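Local coordinates for protein FAD-dependent pyridine nucleotide-disulphide oxidoreductase (Desulfovibrio vulgaris, PDB 3IWA) that probably uses FAD to transfer electrons from NADH or NADPH to an acceptor such as a disulphide, at residues V176-M181 against A247-L252; D185-E190 against R243-D248; V226-E229 against K234-R237. One frame throughout, in Å; residues are numbered along the deposited sequence.

Contact 1: V176-M181 against A247-L252; sequences VSLADM and ADLVIL
Leu178 meets Leu249 and Ile251 through a single methyl group, a worked example of how one helix residue can span two positions of a strand. All the contacts across the two segments are apolar. With CG anti to its own carbonyl carbon and CD1 anti to CA (chi2 180°), Leu178 reaches straight out from the helix, and CD1 lies 4.1 Å from CD2 of Leu249. The same CD1 stands 4.4 Å from CG1 of Ile251, so it touches one leucine branch and the root of the isoleucine's longer arm. The Leu178 and Leu249 side chains run at a slant to each other.

This is helix-on-sheet packing in a Rossmann-type domain: helix 169-182 is the crossover of a beta-alpha-beta unit between strands 161-165 and 185-189, and it reaches past strand 161-165 to 249-252. The intervening strand fills in beneath, Ala162 touching Leu178 and Ile164 touching Ile251.

Polar contacts lie outside the pair. The Asp248 carboxylate receives hydrogen bonds from the backbone N atoms of Ser160 and Lys161, and the Leu249 backbone pairs with Lys161 and Val163, joining the two parallel strands.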
ATOM      1  N   VAL A 176     -16.791 -20.287   5.613  1.00 50.21           N
ATOM      2  CA  VAL A 176     -17.057 -19.250   6.596  1.00 50.90           C
ATOM      3  C   VAL A 176     -18.503 -18.758   6.488  1.00 51.05           C
ATOM      4  O   VAL A 176     -19.197 -18.710   7.472  1.00 51.07           O
ATOM      5  CB  VAL A 176     -16.068 -18.073   6.415  1.00 51.28           C
ATOM      6  CG1 VAL A 176     -16.487 -16.861   7.248  1.00 51.78           C
ATOM      7  CG2 VAL A 176     -14.644 -18.515   6.768  1.00 51.99           C
ATOM      8  N   SER A 177     -18.962 -18.443   5.286  1.00 51.27           N
ATOM      9  CA  SER A 177     -20.330 -17.980   5.090  1.00 52.04           C
ATOM     10  C   SER A 177     -21.378 -18.969   5.554  1.00 51.75           C
ATOM     11  O   SER A 177     -22.335 -18.585   6.223  1.00 51.28           O
ATOM     12  CB  SER A 177     -20.599 -17.707   3.624  1.00 52.52           C
ATOM     13  OG  SER A 177     -19.959 -16.518   3.218  1.00 54.98           O
ATOM     14  N   LEU A 178     -21.220 -20.225   5.154  1.00 51.65           N
ATOM     15  CA  LEU A 178     -22.191 -21.250   5.500  1.00 51.86           C
ATOM     16  C   LEU A 178     -22.228 -21.436   7.011  1.00 53.08           C
ATOM     17  O   LEU A 178     -23.306 -21.460   7.587  1.00 52.86           O
ATOM     18  CB  LEU A 178     -21.918 -22.584   4.783  1.00 51.37           C
ATOM     19  CG  LEU A 178     -21.951 -22.575   3.244  1.00 50.34           C
ATOM     20  CD1 LEU A 178     -21.659 -23.944   2.647  1.00 46.74           C
ATOM     21  CD2 LEU A 178     -23.285 -22.064   2.735  1.00 50.17           C
ATOM     22  N   ALA A 179     -21.073 -21.548   7.658  1.00 54.62           N
ATOM     23  CA  ALA A 179     -21.062 -21.740   9.112  1.00 56.31           C
ATOM     24  C   ALA A 179     -21.539 -20.492   9.855  1.00 58.08           C
ATOM     25  O   ALA A 179     -22.208 -20.594  10.876  1.00 59.05           O
ATOM     26  CB  ALA A 179     -19.686 -22.169   9.602  1.00 55.78           C
ATOM     27  N   ASP A 180     -21.239 -19.311   9.327  1.00 60.08           N
ATOM     28  CA  ASP A 180     -21.493 -18.062  10.065  1.00 61.35           C
ATOM     29  C   ASP A 180     -22.855 -17.415   9.812  1.00 62.12           C
ATOM     30  O   ASP A 180     -23.465 -16.899  10.734  1.00 62.49           O
ATOM     31  CB  ASP A 180     -20.380 -17.045   9.776  1.00 61.61           C
ATOM     32  CG  ASP A 180     -19.882 -16.362  11.024  1.00 62.12           C
ATOM     33  OD1 ASP A 180     -19.762 -17.040  12.071  1.00 63.56           O
ATOM     34  OD2 ASP A 180     -19.605 -15.149  10.956  1.00 63.23           O
ATOM     35  N   MET A 181     -23.312 -17.401   8.562  1.00 63.05           N
ATOM     36  CA  MET A 181     -24.623 -16.833   8.240  1.00 63.55           C
ATOM     37  C   MET A 181     -25.703 -17.804   8.648  1.00 63.55           C
ATOM     38  O   MET A 181     -26.773 -17.387   9.068  1.00 63.98           O
ATOM     39  CB  MET A 181     -24.816 -16.582   6.734  1.00 64.06           C
ATOM     40  CG  MET A 181     -24.002 -15.447   6.086  1.00 65.54           C
ATOM     41  SD  MET A 181     -23.895 -15.686   4.269  1.00 66.70           S
ATOM     42  CE  MET A 181     -25.561 -15.352   3.702  1.00 64.67           C
ATOM     43  N   ALA A 247     -23.255 -35.385   3.586  1.00 48.99           N
ATOM     44  CA  ALA A 247     -23.484 -34.062   3.034  1.00 49.18           C
ATOM     45  C   ALA A 247     -24.754 -34.028   2.212  1.00 48.86           C
ATOM     46  O   ALA A 247     -24.898 -34.812   1.296  1.00 48.55           O
ATOM     47  CB  ALA A 247     -22.318 -33.637   2.150  1.00 48.40           C
ATOM     48  N   ASP A 248     -25.651 -33.095   2.523  1.00 49.21           N
ATOM     49  CA  ASP A 248     -26.770 -32.788   1.636  1.00 49.46           C
ATOM     50  C   ASP A 248     -26.447 -31.618   0.699  1.00 48.28           C
ATOM     51  O   ASP A 248     -27.199 -31.321  -0.214  1.00 47.98           O
ATOM     52  CB  ASP A 248     -28.081 -32.539   2.420  1.00 49.85           C
ATOM     53  CG  ASP A 248     -27.897 -31.620   3.625  1.00 51.51           C
ATOM     54  OD1 ASP A 248     -28.362 -30.457   3.607  1.00 56.75           O
ATOM     55  OD2 ASP A 248     -27.307 -32.061   4.614  1.00 53.34           O
ATOM     56  N   LEU A 249     -25.343 -30.935   0.952  1.00 48.22           N
ATOM     57  CA  LEU A 249     -24.800 -29.914   0.017  1.00 47.07           C
ATOM     58  C   LEU A 249     -23.300 -30.157  -0.135  1.00 45.76           C
ATOM     59  O   LEU A 249     -22.589 -30.260   0.855  1.00 45.14           O
ATOM     60  CB  LEU A 249     -25.030 -28.492   0.554  1.00 46.91           C
ATOM     61  CG  LEU A 249     -24.509 -27.323  -0.290  1.00 47.59           C
ATOM     62  CD1 LEU A 249     -25.347 -27.119  -1.544  1.00 48.24           C
ATOM     63  CD2 LEU A 249     -24.477 -26.056   0.536  1.00 46.34           C
ATOM     64  N   VAL A 250     -22.852 -30.230  -1.380  1.00 44.81           N
ATOM     65  CA  VAL A 250     -21.453 -30.347  -1.719  1.00 44.48           C
ATOM     66  C   VAL A 250     -21.064 -29.208  -2.673  1.00 44.19           C
ATOM     67  O   VAL A 250     -21.631 -29.071  -3.768  1.00 43.99           O
ATOM     68  CB  VAL A 250     -21.149 -31.706  -2.370  1.00 44.61           C
ATOM     69  CG1 VAL A 250     -19.724 -31.756  -2.837  1.00 42.94           C
ATOM     70  CG2 VAL A 250     -21.470 -32.842  -1.385  1.00 44.14           C
ATOM     71  N   ILE A 251     -20.122 -28.386  -2.230  1.00 43.37           N
ATOM     72  CA  ILE A 251     -19.637 -27.255  -3.007  1.00 43.08           C
ATOM     73  C   ILE A 251     -18.358 -27.676  -3.734  1.00 42.63           C
ATOM     74  O   ILE A 251     -17.411 -28.132  -3.109  1.00 41.92           O
ATOM     75  CB  ILE A 251     -19.347 -26.059  -2.089  1.00 43.65           C
ATOM     76  CG1 ILE A 251     -20.562 -25.721  -1.214  1.00 44.77           C
ATOM     77  CG2 ILE A 251     -18.984 -24.847  -2.882  1.00 43.99           C
ATOM     78  CD1 ILE A 251     -21.730 -25.171  -1.987  1.00 45.31           C
ATOM     79  N   LEU A 252     -18.361 -27.576  -5.056  1.00 42.43           N
ATOM     80  CA  LEU A 252     -17.161 -27.782  -5.857  1.00 43.05           C
ATOM     81  C   LEU A 252     -16.417 -26.437  -6.027  1.00 43.06           C
ATOM     82  O   LEU A 252     -16.904 -25.521  -6.700  1.00 43.02           O
ATOM     83  CB  LEU A 252     -17.502 -28.386  -7.230  1.00 43.19           C
ATOM     84  CG  LEU A 252     -18.215 -29.746  -7.258  1.00 43.28           C
ATOM     85  CD1 LEU A 252     -18.261 -30.256  -8.689  1.00 45.53           C
ATOM     86  CD2 LEU A 252     -17.581 -30.792  -6.347  1.00 41.63           C
TER

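Contact 2: D185-E190 against R243-D248; sequences DTTVVE and RTLDAD
Thr187 and Leu245 mark the closest backbone approach, yet their CA atoms remain 8.7 Å apart, too far for any backbone hydrogen bond between the segments. The two strands head broadly opposite ways but belong to different sheets. Strand 185-189 is part of the parallel sheet of the Rossmann-type domain, bonded to strand 161-165 along one edge and to strand 218-220 along the other. Strand 244-246 is the last strand of a three-stranded antiparallel meander laid against that sheet. Between these two segments no backbone bond forms, and the case illustrates how sheets can meet through side chains, here one leucine set over two residues of a facing strand.

Thr187 and Val189 stand two positions apart on strand 185-189, and both direct their CB atoms at the meander, whereas Val188 turns its own to the opposite face. Leu245 points back from the meander, and its CG is anti to its carbonyl carbon (chi1 -61°), which carries the forked end toward these two residues. The CG2 methyl of Thr187 sits before the fork, 4.4 Å from CD1 of Leu245. Leu245 and Val189 pass alongside each other with their side chains running in opposite senses.

Around this pair, Val163 and Glu223 also touch Val189, while Thr187 also touches Val218 and His220 of the neighbouring strand 218-220. OE1 of Glu190, just after strand 185-189, accepts a hydrogen bond from Gly167 N in the glycine-rich turn. The tightest touch of the contact is made by the Val189 methyl anti to the carbonyl carbon: CG2 lies 3.7 Å from CD1 of Leu245.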
ATOM      1  N   ASP A 185     -23.324 -27.080   9.507  1.00 51.89           N
ATOM      2  CA  ASP A 185     -22.180 -27.972   9.748  1.00 50.90           C
ATOM      3  C   ASP A 185     -21.312 -28.131   8.492  1.00 48.71           C
ATOM      4  O   ASP A 185     -21.743 -28.692   7.478  1.00 47.24           O
ATOM      5  CB  ASP A 185     -22.683 -29.339  10.224  1.00 51.85           C
ATOM      6  CG  ASP A 185     -21.552 -30.249  10.739  1.00 54.08           C
ATOM      7  OD1 ASP A 185     -20.418 -30.221  10.198  1.00 57.26           O
ATOM      8  OD2 ASP A 185     -21.815 -31.006  11.684  1.00 57.13           O
ATOM      9  N   THR A 186     -20.088 -27.622   8.580  1.00 47.04           N
ATOM     10  CA  THR A 186     -19.258 -27.405   7.411  1.00 45.65           C
ATOM     11  C   THR A 186     -17.911 -28.070   7.545  1.00 43.33           C
ATOM     12  O   THR A 186     -17.245 -27.925   8.563  1.00 42.73           O
ATOM     13  CB  THR A 186     -19.088 -25.897   7.156  1.00 46.26           C
ATOM     14  OG1 THR A 186     -20.380 -25.292   7.154  1.00 48.53           O
ATOM     15  CG2 THR A 186     -18.454 -25.635   5.806  1.00 47.61           C
ATOM     16  N   THR A 187     -17.527 -28.790   6.493  1.00 41.43           N
ATOM     17  CA  THR A 187     -16.239 -29.484   6.403  1.00 41.10           C
ATOM     18  C   THR A 187     -15.559 -29.131   5.083  1.00 40.19           C
ATOM     19  O   THR A 187     -16.193 -29.131   4.031  1.00 40.71           O
ATOM     20  CB  THR A 187     -16.426 -30.994   6.456  1.00 40.76           C
ATOM     21  OG1 THR A 187     -17.259 -31.308   7.571  1.00 42.69           O
ATOM     22  CG2 THR A 187     -15.092 -31.726   6.574  1.00 40.04           C
ATOM     23  N   VAL A 188     -14.277 -28.806   5.145  1.00 39.90           N
ATOM     24  CA  VAL A 188     -13.476 -28.550   3.942  1.00 38.70           C
ATOM     25  C   VAL A 188     -12.603 -29.749   3.728  1.00 38.12           C
ATOM     26  O   VAL A 188     -11.989 -30.216   4.653  1.00 38.24           O
ATOM     27  CB  VAL A 188     -12.583 -27.286   4.052  1.00 38.63           C
ATOM     28  CG1 VAL A 188     -11.754 -27.131   2.797  1.00 38.32           C
ATOM     29  CG2 VAL A 188     -13.403 -26.052   4.275  1.00 36.55           C
ATOM     30  N   VAL A 189     -12.582 -30.253   2.502  1.00 38.19           N
ATOM     31  CA  VAL A 189     -11.728 -31.354   2.113  1.00 37.59           C
ATOM     32  C   VAL A 189     -10.804 -30.900   0.977  1.00 37.90           C
ATOM     33  O   VAL A 189     -11.252 -30.510  -0.075  1.00 37.26           O
ATOM     34  CB  VAL A 189     -12.573 -32.601   1.658  1.00 37.41           C
ATOM     35  CG1 VAL A 189     -11.654 -33.719   1.112  1.00 35.86           C
ATOM     36  CG2 VAL A 189     -13.473 -33.102   2.815  1.00 36.28           C
ATOM     37  N   GLU A 190      -9.503 -30.996   1.212  1.00 39.16           N
ATOM     38  CA  GLU A 190      -8.490 -30.505   0.303  1.00 39.12           C
ATOM     39  C   GLU A 190      -7.491 -31.626  -0.017  1.00 40.01           C
ATOM     40  O   GLU A 190      -6.936 -32.273   0.859  1.00 39.92           O
ATOM     41  CB  GLU A 190      -7.807 -29.284   0.923  1.00 38.62           C
ATOM     42  CG  GLU A 190      -6.542 -28.788   0.214  1.00 39.35           C
ATOM     43  CD  GLU A 190      -6.769 -28.374  -1.209  1.00 40.03           C
ATOM     44  OE1 GLU A 190      -7.635 -27.510  -1.420  1.00 41.29           O
ATOM     45  OE2 GLU A 190      -6.083 -28.899  -2.115  1.00 41.86           O
ATOM     46  N   ARG A 243     -12.393 -41.507   4.723  1.00 51.98           N
ATOM     47  CA  ARG A 243     -13.612 -41.509   5.523  1.00 51.85           C
ATOM     48  C   ARG A 243     -14.867 -41.358   4.679  1.00 51.69           C
ATOM     49  O   ARG A 243     -14.803 -41.185   3.458  1.00 51.27           O
ATOM     50  CB  ARG A 243     -13.561 -40.417   6.610  1.00 51.70           C
ATOM     51  CG  ARG A 243     -13.933 -38.987   6.139  1.00 52.86           C
ATOM     52  CD  ARG A 243     -13.239 -37.872   6.955  1.00 52.29           C
ATOM     53  NE  ARG A 243     -11.781 -37.920   6.783  1.00 53.83           N
ATOM     54  CZ  ARG A 243     -10.878 -38.026   7.766  1.00 55.45           C
ATOM     55  NH1 ARG A 243      -9.592 -38.062   7.468  1.00 56.03           N
ATOM     56  NH2 ARG A 243     -11.231 -38.071   9.043  1.00 56.55           N
ATOM     57  N   THR A 244     -16.003 -41.432   5.367  1.00 51.63           N
ATOM     58  CA  THR A 244     -17.316 -41.153   4.798  1.00 51.87           C
ATOM     59  C   THR A 244     -17.901 -39.941   5.530  1.00 52.04           C
ATOM     60  O   THR A 244     -17.925 -39.913   6.763  1.00 51.95           O
ATOM     61  CB  THR A 244     -18.277 -42.367   4.938  1.00 52.32           C
ATOM     62  OG1 THR A 244     -17.794 -43.449   4.133  1.00 52.65           O
ATOM     63  CG2 THR A 244     -19.718 -42.006   4.494  1.00 51.84           C
ATOM     64  N   LEU A 245     -18.336 -38.933   4.764  1.00 51.73           N
ATOM     65  CA  LEU A 245     -18.937 -37.720   5.325  1.00 51.65           C
ATOM     66  C   LEU A 245     -20.358 -37.620   4.819  1.00 51.40           C
ATOM     67  O   LEU A 245     -20.628 -37.812   3.635  1.00 51.79           O
ATOM     68  CB  LEU A 245     -18.168 -36.467   4.882  1.00 51.21           C
ATOM     69  CG  LEU A 245     -16.696 -36.336   5.287  1.00 51.62           C
ATOM     70  CD1 LEU A 245     -15.952 -35.415   4.355  1.00 50.67           C
ATOM     71  CD2 LEU A 245     -16.570 -35.871   6.734  1.00 51.14           C
ATOM     72  N   ASP A 246     -21.273 -37.327   5.718  1.00 51.34           N
ATOM     73  CA  ASP A 246     -22.633 -37.002   5.303  1.00 51.45           C
ATOM     74  C   ASP A 246     -22.659 -35.564   4.758  1.00 50.13           C
ATOM     75  O   ASP A 246     -22.153 -34.644   5.409  1.00 49.83           O
ATOM     76  CB  ASP A 246     -23.625 -37.125   6.482  1.00 51.80           C
ATOM     77  CG  ASP A 246     -23.809 -38.568   6.985  1.00 52.57           C
ATOM     78  OD1 ASP A 246     -24.087 -39.481   6.176  1.00 53.19           O
ATOM     79  OD2 ASP A 246     -23.724 -38.761   8.214  1.00 55.02           O
ATOM     80  N   ALA A 247     -23.255 -35.385   3.586  1.00 48.99           N
ATOM     81  CA  ALA A 247     -23.484 -34.062   3.034  1.00 49.18           C
ATOM     82  C   ALA A 247     -24.754 -34.028   2.212  1.00 48.86           C
ATOM     83  O   ALA A 247     -24.898 -34.812   1.296  1.00 48.55           O
ATOM     84  CB  ALA A 247     -22.318 -33.637   2.150  1.00 48.40           C
ATOM     85  N   ASP A 248     -25.651 -33.095   2.523  1.00 49.21           N
ATOM     86  CA  ASP A 248     -26.770 -32.788   1.636  1.00 49.46           C
ATOM     87  C   ASP A 248     -26.447 -31.618   0.699  1.00 48.28           C
ATOM     88  O   ASP A 248     -27.199 -31.321  -0.214  1.00 47.98           O
ATOM     89  CB  ASP A 248     -28.081 -32.539   2.420  1.00 49.85           C
ATOM     90  CG  ASP A 248     -27.897 -31.620   3.625  1.00 51.51           C
ATOM     91  OD1 ASP A 248     -28.362 -30.457   3.607  1.00 56.75           O
ATOM     92  OD2 ASP A 248     -27.307 -32.061   4.614  1.00 53.34           O
TER

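Contact 3: V226-E229 against K234-R237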
ATOM      1  N   VAL A 226     -13.306 -39.757  -3.503  1.00 46.87           N
ATOM      2  CA  VAL A 226     -13.369 -41.021  -4.238  1.00 46.68           C
ATOM      3  C   VAL A 226     -14.700 -41.223  -4.956  1.00 46.54           C
ATOM      4  O   VAL A 226     -14.720 -41.713  -6.088  1.00 47.58           O
ATOM      5  CB  VAL A 226     -13.034 -42.215  -3.318  1.00 46.71           C
ATOM      6  CG1 VAL A 226     -13.698 -43.477  -3.806  1.00 47.48           C
ATOM      7  CG2 VAL A 226     -11.499 -42.408  -3.256  1.00 45.12           C
ATOM      8  N   ARG A 227     -15.798 -40.864  -4.307  1.00 45.99           N
ATOM      9  CA  ARG A 227     -17.083 -40.815  -4.964  1.00 46.19           C
ATOM     10  C   ARG A 227     -18.108 -40.068  -4.082  1.00 45.76           C
ATOM     11  O   ARG A 227     -17.901 -39.897  -2.882  1.00 44.62           O
ATOM     12  CB  ARG A 227     -17.580 -42.232  -5.307  1.00 47.04           C
ATOM     13  CG  ARG A 227     -18.109 -43.009  -4.111  1.00 48.34           C
ATOM     14  CD  ARG A 227     -18.744 -44.382  -4.472  1.00 50.09           C
ATOM     15  NE  ARG A 227     -18.735 -45.156  -3.239  1.00 49.52           N
ATOM     16  CZ  ARG A 227     -17.655 -45.744  -2.741  1.00 47.88           C
ATOM     17  NH1 ARG A 227     -16.514 -45.732  -3.399  1.00 47.90           N
ATOM     18  NH2 ARG A 227     -17.727 -46.372  -1.586  1.00 50.09           N
ATOM     19  N   LEU A 228     -19.180 -39.600  -4.720  1.00 45.65           N
ATOM     20  CA  LEU A 228     -20.354 -39.085  -4.032  1.00 46.35           C
ATOM     21  C   LEU A 228     -21.482 -40.133  -4.088  1.00 47.66           C
ATOM     22  O   LEU A 228     -21.702 -40.763  -5.115  1.00 47.28           O
ATOM     23  CB  LEU A 228     -20.846 -37.784  -4.651  1.00 45.42           C
ATOM     24  CG  LEU A 228     -19.852 -36.635  -4.814  1.00 44.64           C
ATOM     25  CD1 LEU A 228     -20.614 -35.311  -5.127  1.00 43.44           C
ATOM     26  CD2 LEU A 228     -18.945 -36.490  -3.600  1.00 41.13           C
ATOM     27  N   GLU A 229     -22.159 -40.295  -2.959  1.00 49.11           N
ATOM     28  CA  GLU A 229     -23.273 -41.215  -2.810  1.00 50.73           C
ATOM     29  C   GLU A 229     -24.565 -40.459  -2.560  1.00 52.63           C
ATOM     30  O   GLU A 229     -24.574 -39.446  -1.818  1.00 52.81           O
ATOM     31  CB  GLU A 229     -23.002 -42.201  -1.679  1.00 50.66           C
ATOM     32  CG  GLU A 229     -22.407 -43.484  -2.215  1.00 49.76           C
ATOM     33  CD  GLU A 229     -21.835 -44.394  -1.177  1.00 49.69           C
ATOM     34  OE1 GLU A 229     -22.349 -44.420  -0.041  1.00 48.14           O
ATOM     35  OE2 GLU A 229     -20.873 -45.120  -1.544  1.00 50.73           O
ATOM     36  N   LYS A 234     -30.263 -37.144  -5.191  1.00 53.62           N
ATOM     37  CA  LYS A 234     -29.710 -36.035  -4.427  1.00 52.19           C
ATOM     38  C   LYS A 234     -28.530 -36.529  -3.575  1.00 50.95           C
ATOM     39  O   LYS A 234     -28.604 -37.595  -2.957  1.00 49.54           O
ATOM     40  CB  LYS A 234     -30.785 -35.455  -3.493  1.00 52.11           C
ATOM     41  N   VAL A 235     -27.441 -35.758  -3.536  1.00 49.95           N
ATOM     42  CA  VAL A 235     -26.251 -36.147  -2.749  1.00 48.96           C
ATOM     43  C   VAL A 235     -26.607 -36.320  -1.291  1.00 47.84           C
ATOM     44  O   VAL A 235     -27.344 -35.541  -0.732  1.00 47.41           O
ATOM     45  CB  VAL A 235     -25.055 -35.100  -2.854  1.00 49.34           C
ATOM     46  CG1 VAL A 235     -25.381 -33.761  -2.129  1.00 48.02           C
ATOM     47  CG2 VAL A 235     -23.739 -35.701  -2.311  1.00 47.96           C
ATOM     48  N   ALA A 236     -26.051 -37.351  -0.682  1.00 47.53           N
ATOM     49  CA  ALA A 236     -26.221 -37.610   0.742  1.00 46.88           C
ATOM     50  C   ALA A 236     -24.888 -37.897   1.457  1.00 46.82           C
ATOM     51  O   ALA A 236     -24.792 -37.735   2.690  1.00 46.66           O
ATOM     52  CB  ALA A 236     -27.179 -38.789   0.933  1.00 47.00           C
ATOM     53  N   ARG A 237     -23.882 -38.373   0.718  1.00 46.02           N
ATOM     54  CA  ARG A 237     -22.598 -38.715   1.324  1.00 45.78           C
ATOM     55  C   ARG A 237     -21.419 -38.425   0.380  1.00 44.24           C
ATOM     56  O   ARG A 237     -21.507 -38.634  -0.826  1.00 43.78           O
ATOM     57  CB  ARG A 237     -22.579 -40.194   1.734  1.00 46.45           C
ATOM     58  CG  ARG A 237     -23.605 -40.587   2.800  1.00 48.67           C
ATOM     59  CD  ARG A 237     -23.601 -42.102   3.060  1.00 52.37           C
ATOM     60  NE  ARG A 237     -24.025 -42.860   1.864  1.00 55.92           N
ATOM     61  CZ  ARG A 237     -25.293 -43.005   1.460  1.00 56.66           C
ATOM     62  NH1 ARG A 237     -25.569 -43.703   0.355  1.00 58.33           N
ATOM     63  NH2 ARG A 237     -26.295 -42.453   2.145  1.00 55.96           N
TER
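Glu229 and Arg237 meet because one chain is extended and the other folds back. Glu229 leaves its strand at an unusual chi1 of -95° and then stretches out beyond CG, while Arg237 bends at its third torsion (chi3 -64°), laying its guanidinium beside the glutamate. The two chains then cross, carboxylate and guanidinium planes 61° apart. In a hydrogen-bonded salt bridge, NE of Arg237 donates to OE1 of Glu229 at 3.0 Å; the oxygen lies in the guanidinium plane and offers its anti lone pair. NH1 of Arg237 adds a weak bond to the same OE1 at 3.3 Å.

The other carboxylate oxygen is claimed from within its own strand: NE of Arg227 forms a second hydrogen-bonded salt bridge, to OE2 of Glu229 at 2.7 Å, on the anti side. Arg227, Glu229 and Arg237 thus form a salt-bridge network, two arginines sharing one carboxylate, which would be expected to favour its ionised form. Arg237 NH2 turns to Glu231 in the hairpin turn, and a calcium ion lies about 4 Å from the Arg237 side chain.

Beneath this network, Glu229 N donates to Arg237 O at 2.8 Å. Glu229 O takes two bonds in return, from Arg237 N at 2.8 Å and from Ala236 N, also at 2.8 Å. On the other face, Leu228 CD1 packs on Val235 CG2 at 4.2 Å. Ala236 and Arg237 both stand opposite Glu229, a classic beta bulge, in the hairpin that opens the three-stranded meander characteristic of nucleotide-binding domains in the disulphide oxidoreductase family.

Overall arrangement
Followed from the N terminus, the chain leaves helix 169-182, forms strand 185-189, and returns to both much later. Contact 1 closes the longest loop, from 176-181 to 247-252. Contact 2 closes a slightly shorter one, from 185-190 to 243-248, and the two end on a common stretch, Ala247 and Asp248. Contact 3 is the local hairpin within both loops; no loops cross. Contact 1 ties helix to parallel sheet, contact 2 ties that sheet to the meander, and contact 3 holds the meander's first two strands together. A probable hydrogen bond, Ala247 N to Ala236 O at 2.9 Å, joins the hairpin to the stretch shared by the other two.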